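Local coordinates for protein hydrogenase maturation factor (Thermoanaerobacter tengcongensis, PDB 3VTH) that probably carbamoylates the C-terminal cysteine of HypE, using carbamoyl phosphate and ATP, during maturation of [NiFe]-hydrogenases, at residues V107-G112 / S278-I283; D367-S372 / R382-Y387. One frame throughout, in Å; residues are numbered along the deposited sequence.

Contact 1. Residues V107-G112 / S278-I283; sequences VSPDMG and SQRRPI. With PO4 (phosphate ion), chain L.
The Arg280 guanidinium is approached obliquely by Pro109 CG, 4.2 Å from NH1, and by Met111 CE, while a phosphate ion, probably from the crystallisation liquor, lies in plane at its edge. NE meets phosphate O1 at 2.8 Å and NH2 meets O3, both N-H...O angles being 165°; NH1 donates to Gly386 O and NH2 also to Gln390 OE1, and Tyr387 adds a cation-pi contact. An alanine in place of Arg280 would probably leave Pro109 CG and Met111 CE without this neighbour and the phosphate, Gly386 O and Gln390 OE1 without these donors. In the flat amide of Gln279, NE2 gives a nearly straight bond (172°) to Gly112 O at 2.8 Å, the acceptor lying in the amide plane, and also donates to Asn138 O. In return Gly112 N donates to a lone pair of Gln279 O at 2.7 Å, so Gly112 is gripped through both polar backbone atoms. Met111 SD lies 3.9 Å from Gln279 CB, the two side chains crossing at about a right angle. One water donates to both Asp110 O and Arg280 O. Gln279 belongs to a type I beta turn, Ser278 to Arg281, after helix 270-277; its side chain lies beside Cys114 and Cys139 of a Cys4 zinc finger.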
loop_
_atom_site.group_PDB
_atom_site.type_symbol
_atom_site.label_atom_id
_atom_site.label_comp_id
_atom_site.label_asym_id
_atom_site.label_seq_id
_atom_site.Cartn_x
_atom_site.Cartn_y
_atom_site.Cartn_z
ATOM N N VAL A 107 -9.077 -13.818 -0.172
ATOM C CA VAL A 107 -7.980 -14.432 -0.919
ATOM C C VAL A 107 -6.654 -14.009 -0.278
ATOM O O VAL A 107 -6.463 -12.828 0.065
ATOM C CB VAL A 107 -8.041 -14.044 -2.422
ATOM C CG1 VAL A 107 -6.728 -14.367 -3.171
ATOM C CG2 VAL A 107 -9.221 -14.780 -3.119
ATOM N N SER A 108 -5.756 -14.976 -0.100
ATOM C CA SER A 108 -4.441 -14.710 0.476
ATOM C C SER A 108 -3.604 -13.766 -0.397
ATOM O O SER A 108 -3.597 -13.903 -1.620
ATOM C CB SER A 108 -3.660 -16.011 0.690
ATOM O OG SER A 108 -2.368 -15.725 1.253
ATOM N N PRO A 109 -2.888 -12.815 0.228
ATOM C CA PRO A 109 -1.850 -12.138 -0.561
ATOM C C PRO A 109 -0.726 -13.105 -0.987
ATOM O O PRO A 109 -0.584 -14.205 -0.433
ATOM C CB PRO A 109 -1.297 -11.069 0.398
ATOM C CG PRO A 109 -2.420 -10.846 1.398
ATOM C CD PRO A 109 -3.058 -12.210 1.563
ATOM N N ASP A 110 0.035 -12.684 -1.988
ATOM C CA ASP A 110 1.291 -13.325 -2.383
ATOM C C ASP A 110 2.315 -13.260 -1.262
ATOM O O ASP A 110 2.454 -12.224 -0.598
ATOM C CB ASP A 110 1.841 -12.614 -3.618
ATOM C CG ASP A 110 0.823 -12.549 -4.725
ATOM O OD1 ASP A 110 0.578 -13.606 -5.349
ATOM O OD2 ASP A 110 0.224 -11.465 -4.924
ATOM N N MET A 111 3.054 -14.350 -1.075
ATOM C CA MET A 111 3.958 -14.467 0.067
ATOM C C MET A 111 5.394 -14.824 -0.326
ATOM O O MET A 111 5.599 -15.640 -1.223
ATOM C CB MET A 111 3.402 -15.497 1.078
ATOM C CG MET A 111 2.149 -15.012 1.832
ATOM S SD MET A 111 2.484 -13.621 2.944
ATOM C CE MET A 111 0.842 -12.905 3.147
ATOM N N GLY A 112 6.365 -14.205 0.357
ATOM C CA GLY A 112 7.786 -14.524 0.225
ATOM C C GLY A 112 8.131 -15.961 0.613
ATOM O O GLY A 112 7.393 -16.603 1.362
ATOM N N SER A 278 9.339 -9.881 7.107
ATOM C CA SER A 278 7.992 -10.452 6.923
ATOM C C SER A 278 7.884 -11.174 5.586
ATOM O O SER A 278 8.448 -10.715 4.597
ATOM C CB SER A 278 6.945 -9.338 6.948
ATOM O OG SER A 278 5.632 -9.859 6.739
ATOM N N GLN A 279 7.141 -12.282 5.535
ATOM C CA GLN A 279 6.836 -12.888 4.232
ATOM C C GLN A 279 6.062 -11.939 3.311
ATOM O O GLN A 279 6.020 -12.138 2.101
ATOM C CB GLN A 279 6.063 -14.196 4.387
ATOM C CG GLN A 279 6.920 -15.416 4.705
ATOM C CD GLN A 279 6.059 -16.656 4.788
ATOM O OE1 GLN A 279 5.408 -16.891 5.801
ATOM N NE2 GLN A 279 6.014 -17.427 3.707
ATOM N N ARG A 280 5.456 -10.893 3.864
ATOM C CA ARG A 280 4.800 -9.917 2.983
ATOM C C ARG A 280 5.855 -9.255 2.067
ATOM O O ARG A 280 5.538 -8.824 0.954
ATOM C CB ARG A 280 3.999 -8.895 3.794
ATOM C CG ARG A 280 2.901 -9.504 4.698
ATOM C CD ARG A 280 2.077 -8.386 5.374
ATOM N NE ARG A 280 1.091 -8.892 6.338
ATOM C CZ ARG A 280 -0.150 -9.268 6.032
ATOM N NH1 ARG A 280 -0.570 -9.209 4.766
ATOM N NH2 ARG A 280 -0.980 -9.701 6.993
ATOM N N ARG A 281 7.104 -9.193 2.549
ATOM C CA ARG A 281 8.244 -8.630 1.805
ATOM C C ARG A 281 7.930 -7.321 1.081
ATOM O O ARG A 281 7.907 -7.299 -0.154
ATOM C CB ARG A 281 8.804 -9.676 0.805
ATOM C CG ARG A 281 9.442 -10.914 1.469
ATOM C CD ARG A 281 10.761 -10.558 2.127
ATOM N NE ARG A 281 11.084 -11.367 3.317
ATOM C CZ ARG A 281 12.222 -12.033 3.506
ATOM N NH1 ARG A 281 13.175 -12.033 2.577
ATOM N NH2 ARG A 281 12.420 -12.697 4.642
ATOM N N PRO A 282 7.700 -6.225 1.838
ATOM C CA PRO A 282 7.575 -4.933 1.187
ATOM C C PRO A 282 8.929 -4.238 1.028
ATOM O O PRO A 282 9.935 -4.651 1.639
ATOM C CB PRO A 282 6.762 -4.126 2.199
ATOM C CG PRO A 282 7.280 -4.609 3.508
ATOM C CD PRO A 282 7.445 -6.114 3.292
ATOM N N ILE A 283 8.927 -3.175 0.226
ATOM C CA ILE A 283 9.954 -2.125 0.290
ATOM C C ILE A 283 9.730 -1.391 1.631
ATOM O O ILE A 283 8.606 -1.056 1.956
ATOM C CB ILE A 283 9.745 -1.125 -0.869
ATOM C CG1 ILE A 283 10.001 -1.812 -2.230
ATOM C CG2 ILE A 283 10.618 0.147 -0.680
ATOM C CD1 ILE A 283 9.312 -1.123 -3.409
HETATM P P PO4 L . 1.156 -9.118 10.077
HETATM O O1 PO4 L . 2.017 -9.497 8.883
HETATM O O2 PO4 L . 1.304 -7.629 10.350
HETATM O O3 PO4 L . -0.307 -9.400 9.823
HETATM O O4 PO4 L . 1.635 -9.905 11.280
HETATM O O HOH W 1 4.788 -10.922 -0.954
#

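Contact 2. Residues D367-S372 / R382-Y387; sequences DDSVTS and RRARGY. With APC (diphosphomethylphosphonic acid adenosyl ester), chain F.
Backbone pairing joins Val370 and Arg382 through two hydrogen bonds of 3.0 Å, Val370 N to Arg382 O and Arg382 N to Val370 O, each donor lying in the carbonyl plane on a lone pair. Further along, Arg385 N meets Asp367 O at 2.8 Å, nearly along the C=O axis. Between these points Ser369 does the bonding with its side chain: OG accepts from Ala384 N and donates to Arg385 O, both at 2.8 Å, reaching the latter from above the carbonyl plane. Its chi1 of -70° sets OG beside its own backbone N, where it meets the backbone of segment 382-387. The Val370-Arg382 pair is a single antiparallel bridge of the hydrogen-bonded kind, at strand 370-374 of the mixed sheet in the YrdC-like (Sua5/YciO/YrdC) domain.

The charged interaction is a salt bridge in which Arg385 uses NE and NH2 on one oxygen, Asp368 OD1, with NH2 at 2.9 Å. OD1 lies in the guanidinium plane, yet the carboxylate is turned 78° from it, and NH2 arrives from above the carboxylate plane. Arg385 NH1 donates to Arg281 O.

Two waters bridge the segments, one between Asp368 OD1 and Arg385 NE, the other between Asp368 O and Arg382 NH1.

Nonpolar packing is modest: Val370 CB touches Arg382 CB at 3.9 Å, and Tyr387 CD2 lies 3.8 Å from Ser369 CB.

Toward the bound ATP analogue, the Arg382 chain bends at chi3 (-80°), turning NE out of the extended line; NH1 donates to O1B, and NH2 donates to O2B at 3.0 Å. Val370 CG2 packs near the ribose O4'.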
loop_
_atom_site.group_PDB
_atom_site.type_symbol
_atom_site.label_atom_id
_atom_site.label_comp_id
_atom_site.label_asym_id
_atom_site.label_seq_id
_atom_site.Cartn_x
_atom_site.Cartn_y
_atom_site.Cartn_z
ATOM N N ASP A 367 1.788 -4.293 -7.827
ATOM C CA ASP A 367 3.074 -3.662 -7.528
ATOM C C ASP A 367 3.653 -4.080 -6.182
ATOM O O ASP A 367 2.937 -4.591 -5.328
ATOM C CB ASP A 367 2.902 -2.138 -7.554
ATOM C CG ASP A 367 2.874 -1.596 -8.964
ATOM O OD1 ASP A 367 3.911 -1.681 -9.656
ATOM O OD2 ASP A 367 1.806 -1.115 -9.391
ATOM N N ASP A 368 4.939 -3.823 -5.982
ATOM C CA ASP A 368 5.534 -3.959 -4.654
ATOM C C ASP A 368 4.882 -2.982 -3.680
ATOM O O ASP A 368 4.516 -1.865 -4.064
ATOM C CB ASP A 368 7.043 -3.672 -4.704
ATOM C CG ASP A 368 7.797 -4.636 -5.601
ATOM O OD1 ASP A 368 7.297 -5.769 -5.844
ATOM O OD2 ASP A 368 8.889 -4.239 -6.086
ATOM N N SER A 369 4.712 -3.417 -2.436
ATOM C CA SER A 369 4.246 -2.532 -1.369
ATOM C C SER A 369 5.404 -1.657 -0.894
ATOM O O SER A 369 6.566 -2.025 -1.059
ATOM C CB SER A 369 3.715 -3.344 -0.186
ATOM O OG SER A 369 2.500 -3.978 -0.533
ATOM N N VAL A 370 5.069 -0.493 -0.354
ATOM C CA VAL A 370 6.039 0.411 0.246
ATOM C C VAL A 370 5.529 0.740 1.639
ATOM O O VAL A 370 4.403 1.193 1.803
ATOM C CB VAL A 370 6.219 1.721 -0.577
ATOM C CG1 VAL A 370 7.263 2.639 0.079
ATOM C CG2 VAL A 370 6.625 1.387 -2.037
ATOM N N THR A 371 6.360 0.497 2.646
ATOM C CA THR A 371 5.920 0.677 4.025
ATOM C C THR A 371 7.021 1.282 4.897
ATOM O O THR A 371 8.103 1.596 4.404
ATOM C CB THR A 371 5.371 -0.628 4.618
ATOM O OG1 THR A 371 4.565 -0.314 5.767
ATOM C CG2 THR A 371 6.526 -1.568 5.013
ATOM N N SER A 372 6.722 1.480 6.174
ATOM C CA SER A 372 7.655 2.131 7.084
ATOM C C SER A 372 7.175 1.873 8.500
ATOM O O SER A 372 6.057 1.387 8.698
ATOM C CB SER A 372 7.653 3.653 6.842
ATOM O OG SER A 372 6.391 4.234 7.214
ATOM N N ARG A 382 2.226 2.471 0.231
ATOM C CA ARG A 382 1.637 1.888 -0.955
ATOM C C ARG A 382 1.251 0.463 -0.578
ATOM O O ARG A 382 2.097 -0.365 -0.300
ATOM C CB ARG A 382 2.627 1.922 -2.132
ATOM C CG ARG A 382 2.028 1.369 -3.466
ATOM C CD ARG A 382 3.092 1.413 -4.594
ATOM N NE ARG A 382 3.211 2.763 -5.148
ATOM C CZ ARG A 382 3.942 3.077 -6.223
ATOM N NH1 ARG A 382 4.653 2.141 -6.846
ATOM N NH2 ARG A 382 3.956 4.335 -6.676
ATOM N N ARG A 383 -0.043 0.202 -0.528
ATOM C CA ARG A 383 -0.518 -1.089 -0.075
ATOM C C ARG A 383 -0.774 -1.959 -1.294
ATOM O O ARG A 383 -1.727 -1.749 -2.043
ATOM C CB ARG A 383 -1.762 -0.925 0.804
ATOM C CG ARG A 383 -2.307 -2.257 1.354
ATOM C CD ARG A 383 -3.691 -2.061 2.010
ATOM N NE ARG A 383 -4.324 -3.361 2.324
ATOM C CZ ARG A 383 -4.108 -4.033 3.451
ATOM N NH1 ARG A 383 -3.289 -3.549 4.382
ATOM N NH2 ARG A 383 -4.710 -5.201 3.668
ATOM N N ALA A 384 0.094 -2.935 -1.498
ATOM C CA ALA A 384 0.046 -3.741 -2.725
ATOM C C ALA A 384 0.544 -5.151 -2.433
ATOM O O ALA A 384 0.007 -5.804 -1.529
ATOM C CB ALA A 384 0.836 -3.057 -3.873
ATOM N N ARG A 385 1.542 -5.644 -3.165
ATOM C CA ARG A 385 1.948 -7.056 -3.020
ATOM C C ARG A 385 2.225 -7.449 -1.560
ATOM O O ARG A 385 2.917 -6.716 -0.830
ATOM C CB ARG A 385 3.172 -7.407 -3.885
ATOM C CG ARG A 385 3.600 -8.900 -3.743
ATOM C CD ARG A 385 4.833 -9.275 -4.561
ATOM N NE ARG A 385 5.929 -8.320 -4.440
ATOM C CZ ARG A 385 6.748 -8.201 -3.394
ATOM N NH1 ARG A 385 6.641 -8.995 -2.321
ATOM N NH2 ARG A 385 7.708 -7.276 -3.426
ATOM N N GLY A 386 1.696 -8.603 -1.138
ATOM C CA GLY A 386 1.938 -9.075 0.233
ATOM C C GLY A 386 0.948 -8.553 1.263
ATOM O O GLY A 386 0.837 -9.133 2.347
ATOM N N TYR A 387 0.212 -7.487 0.921
ATOM C CA TYR A 387 -0.844 -6.927 1.787
ATOM C C TYR A 387 -2.221 -7.060 1.138
ATOM O O TYR A 387 -3.098 -7.734 1.659
ATOM C CB TYR A 387 -0.565 -5.450 2.116
ATOM C CG TYR A 387 0.644 -5.227 2.999
ATOM C CD1 TYR A 387 0.489 -4.839 4.346
ATOM C CD2 TYR A 387 1.942 -5.438 2.506
ATOM C CE1 TYR A 387 1.604 -4.643 5.165
ATOM C CE2 TYR A 387 3.059 -5.248 3.316
ATOM C CZ TYR A 387 2.890 -4.845 4.641
ATOM O OH TYR A 387 4.015 -4.634 5.427
HETATM P PG APC F . 6.327 4.812 -12.571
HETATM O O1G APC F . 6.569 3.324 -12.555
HETATM O O2G APC F . 7.590 5.596 -12.833
HETATM O O3G APC F . 5.179 5.250 -13.434
HETATM P PB APC F . 6.183 4.601 -9.699
HETATM O O1B APC F . 5.383 3.336 -9.661
HETATM O O2B APC F . 5.825 5.620 -8.636
HETATM O O3B APC F . 5.862 5.311 -11.107
HETATM P PA APC F . 8.548 2.647 -9.013
HETATM O O1A APC F . 10.057 2.700 -8.980
HETATM O O2A APC F . 7.967 1.482 -9.730
HETATM C C3A APC F . 7.973 4.252 -9.691
HETATM O "O5'" APC F . 7.942 2.560 -7.522
HETATM C "C5'" APC F . 8.722 2.690 -6.337
HETATM C "C4'" APC F . 7.958 3.573 -5.354
HETATM O "O4'" APC F . 8.708 3.579 -4.134
HETATM C "C3'" APC F . 7.887 5.016 -5.861
HETATM O "O3'" APC F . 6.599 5.606 -5.616
HETATM C "C2'" APC F . 8.915 5.738 -5.014
HETATM O "O2'" APC F . 8.656 7.151 -4.911
HETATM C "C1'" APC F . 8.888 4.932 -3.717
HETATM N N9 APC F . 10.184 5.132 -3.080
HETATM C C8 APC F . 11.376 4.576 -3.426
HETATM N N7 APC F . 12.359 5.054 -2.622
HETATM C C5 APC F . 11.789 5.924 -1.762
HETATM C C6 APC F . 12.242 6.794 -0.654
HETATM N N6 APC F . 13.538 6.825 -0.281
HETATM N N1 APC F . 11.316 7.551 -0.024
HETATM C C2 APC F . 10.011 7.528 -0.363
HETATM N N3 APC F . 9.514 6.777 -1.359
HETATM C C4 APC F . 10.352 5.971 -2.070
HETATM O O HOH W 2 5.584 -0.088 -5.907
HETATM O O HOH W 3 5.294 -6.912 -7.240
HETATM O O HOH W 4 5.543 -6.002 -1.334
#

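How the contacts relate
Contact 2 is the more buried, with its centre about 4 Å from the centre of the chain, whereas contact 1 is partly buried and lies about 12 Å out. Their centres are about 9 Å apart. Segment 278-283 leads into strand 283-287, which runs parallel to strand 370-374: Ile283 O lies 2.8 Å from Thr371 N, a probable hydrogen bond. Pro109 CG also packs against Tyr387 O. The chemistry differs with place. Contact 1 joins loops beside a zinc finger through amide and backbone bonds, its arginine holding a phosphate; contact 2 combines strand pairing, a buried salt bridge and an arginine directed at the nucleotide.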